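Local coordinates for neck appendage protein (Bacillus phage GA-1, PDB 3GUD), which probably forms a neck appendage of the phage virion, its C-terminal part here being an intramolecular chaperone that mediates triple-beta-helix folding, at residues A[51-56]-A[67-72]. Residues are numbered along the deposited sequence; the frame is centred on the assembly and turned at random. Where two conformers were deposited one is given.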
loop_
_atom_site.group_PDB
_atom_site.type_symbol
_atom_site.label_atom_id
_atom_site.label_comp_id
_atom_site.label_asym_id
_atom_site.label_seq_id
_atom_site.Cartn_x
_atom_site.Cartn_y
_atom_site.Cartn_z
ATOM N N GLN A 51 9.775 -11.006 -14.295
ATOM C CA GLN A 51 8.677 -11.576 -15.031
ATOM C C GLN A 51 7.735 -10.500 -15.566
ATOM O O GLN A 51 7.156 -10.656 -16.645
ATOM C CB GLN A 51 7.845 -12.458 -14.149
ATOM C CG GLN A 51 6.428 -12.019 -14.283
ATOM C CD GLN A 51 5.492 -13.125 -14.112
ATOM O OE1 GLN A 51 5.873 -14.199 -13.652
ATOM N NE2 GLN A 51 4.244 -12.896 -14.474
ATOM N N ILE A 52 7.533 -9.441 -14.779
ATOM C CA ILE A 52 6.647 -8.349 -15.167
ATOM C C ILE A 52 7.187 -7.705 -16.432
ATOM O O ILE A 52 6.469 -7.522 -17.415
ATOM C CB ILE A 52 6.550 -7.270 -14.067
ATOM C CG1 ILE A 52 5.772 -7.786 -12.869
ATOM C CG2 ILE A 52 5.871 -6.004 -14.590
ATOM C CD1 ILE A 52 5.497 -6.697 -11.844
ATOM N N VAL A 53 8.468 -7.365 -16.405
ATOM C CA VAL A 53 9.052 -6.629 -17.501
ATOM C C VAL A 53 8.891 -7.445 -18.769
ATOM O O VAL A 53 9.010 -6.919 -19.873
ATOM C CB VAL A 53 10.545 -6.335 -17.264
ATOM C CG1 VAL A 53 10.795 -5.959 -15.823
ATOM C CG2 VAL A 53 11.379 -7.528 -17.648
ATOM N N LYS A 54 8.585 -8.728 -18.599
ATOM C CA LYS A 54 8.595 -9.695 -19.694
ATOM C C LYS A 54 7.225 -9.824 -20.346
ATOM O O LYS A 54 7.129 -9.823 -21.573
ATOM C CB LYS A 54 9.050 -11.063 -19.181
ATOM C CG LYS A 54 10.196 -11.672 -19.953
ATOM C CD LYS A 54 10.641 -13.001 -19.332
ATOM C CE LYS A 54 11.062 -12.873 -17.862
ATOM N NZ LYS A 54 11.141 -14.212 -17.210
ATOM N N VAL A 55 6.172 -9.943 -19.529
ATOM C CA VAL A 55 4.802 -10.102 -20.043
ATOM C C VAL A 55 4.353 -8.845 -20.777
ATOM O O VAL A 55 3.527 -8.905 -21.697
ATOM C CB VAL A 55 3.777 -10.446 -18.942
ATOM C CG1 VAL A 55 4.102 -11.792 -18.322
ATOM C CG2 VAL A 55 3.724 -9.349 -17.896
ATOM N N PHE A 56 4.908 -7.707 -20.374
ATOM C CA PHE A 56 4.664 -6.462 -21.087
ATOM C C PHE A 56 5.430 -6.408 -22.413
ATOM O O PHE A 56 4.977 -5.764 -23.348
ATOM C CB PHE A 56 5.041 -5.262 -20.233
ATOM C CG PHE A 56 3.978 -4.845 -19.281
ATOM C CD1 PHE A 56 3.485 -3.552 -19.306
ATOM C CD2 PHE A 56 3.456 -5.744 -18.373
ATOM C CE1 PHE A 56 2.496 -3.154 -18.424
ATOM C CE2 PHE A 56 2.467 -5.357 -17.494
ATOM C CZ PHE A 56 1.983 -4.054 -17.519
ATOM N N GLY A 67 5.352 2.855 -14.546
ATOM C CA GLY A 67 5.896 2.888 -13.201
ATOM C C GLY A 67 5.592 1.643 -12.380
ATOM O O GLY A 67 5.359 1.729 -11.180
ATOM N N LEU A 68 5.592 0.481 -13.021
ATOM C CA LEU A 68 5.306 -0.755 -12.314
ATOM C C LEU A 68 6.601 -1.339 -11.792
ATOM O O LEU A 68 6.594 -2.143 -10.864
ATOM C CB LEU A 68 4.624 -1.771 -13.238
ATOM C CG LEU A 68 3.270 -1.424 -13.868
ATOM C CD1 LEU A 68 2.934 -2.385 -14.992
ATOM C CD2 LEU A 68 2.152 -1.395 -12.840
ATOM N N VAL A 69 7.716 -0.921 -12.390
ATOM C CA VAL A 69 9.024 -1.553 -12.164
ATOM C C VAL A 69 10.167 -0.522 -12.131
ATOM O O VAL A 69 10.091 0.516 -12.778
ATOM C CB VAL A 69 9.315 -2.639 -13.234
ATOM C CG1 VAL A 69 10.783 -2.706 -13.517
ATOM C CG2 VAL A 69 8.796 -4.001 -12.780
ATOM N N GLY A 70 11.212 -0.809 -11.359
ATOM C CA GLY A 70 12.376 0.048 -11.280
ATOM C C GLY A 70 13.631 -0.714 -11.625
ATOM O O GLY A 70 13.664 -1.953 -11.565
ATOM N N TYR A 71 14.660 0.014 -12.039
ATOM C CA TYR A 71 15.967 -0.611 -12.252
ATOM C C TYR A 71 17.025 0.253 -11.606
ATOM O O TYR A 71 16.939 1.468 -11.612
ATOM C CB TYR A 71 16.287 -0.825 -13.734
ATOM C CG TYR A 71 17.675 -1.400 -13.974
ATOM C CD1 TYR A 71 17.903 -2.776 -13.938
ATOM C CD2 TYR A 71 18.752 -0.564 -14.247
ATOM C CE1 TYR A 71 19.168 -3.301 -14.171
ATOM C CE2 TYR A 71 20.012 -1.071 -14.485
ATOM C CZ TYR A 71 20.219 -2.431 -14.445
ATOM O OH TYR A 71 21.487 -2.897 -14.684
ATOM N N ASP A 72 18.001 -0.421 -11.035
ATOM C CA ASP A 72 19.019 0.254 -10.262
ATOM C C ASP A 72 20.338 -0.450 -10.465
ATOM O O ASP A 72 20.440 -1.685 -10.550
ATOM C CB ASP A 72 18.665 0.357 -8.762
ATOM C CG ASP A 72 19.656 1.236 -7.977
ATOM O OD1 ASP A 72 20.429 1.977 -8.619
ATOM O OD2 ASP A 72 19.627 1.169 -6.730
#
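The ring of Phe56 meets Leu68 obliquely, at its CZ end. Methyl CD1 of Leu68 comes up to CZ, and the two side chains cross at about a right angle. The model sets these two groups implausibly close, so the exact spacing is doubtful. At the edge of the ring, in its plane, lies CG2 of the preceding residue, Val55. Phe56 is reached because its CG stands opposite the carbonyl carbon and beside the backbone N (chi1 -83°), which sends the ring off the helix toward Leu68.

The rest of the contact is methyl packing around Val69. Both its methyls take part: CG2 meets Ile52 and Val53, and CG1 meets Val53. CG2 of Val69 lies 4.0 Å from CG2 of Ile52, and these two side chains run antiparallel, one alongside the other. CG1 of Val69 lies 4.0 Å from CG1 of Val53, here with the side chains crossing at about a right angle. CG1 of Val53 also sits 4.1 Å from CG2 of Val69, so one methyl touches both branches. The closest CA pair is that of Val53 and Val69, 7.4 Å apart. The interface is small, 207 Å² in all, and apolar; four of the five residues that form it are buried.

Helix 49-58 thus packs against Leu68 in the loop and Val69 at the start of strand 69-73, which pairs antiparallel with strand 96-100. Backbone bonds join Leu68 to Arg101 and Gly70 to Ser99. Ile52 and Phe56 also touch Trp20 of helix 14-20. Leu68 also packs on Leu108 of helix 102-120 and on Phe45 of a second subunit of the three-chain assembly.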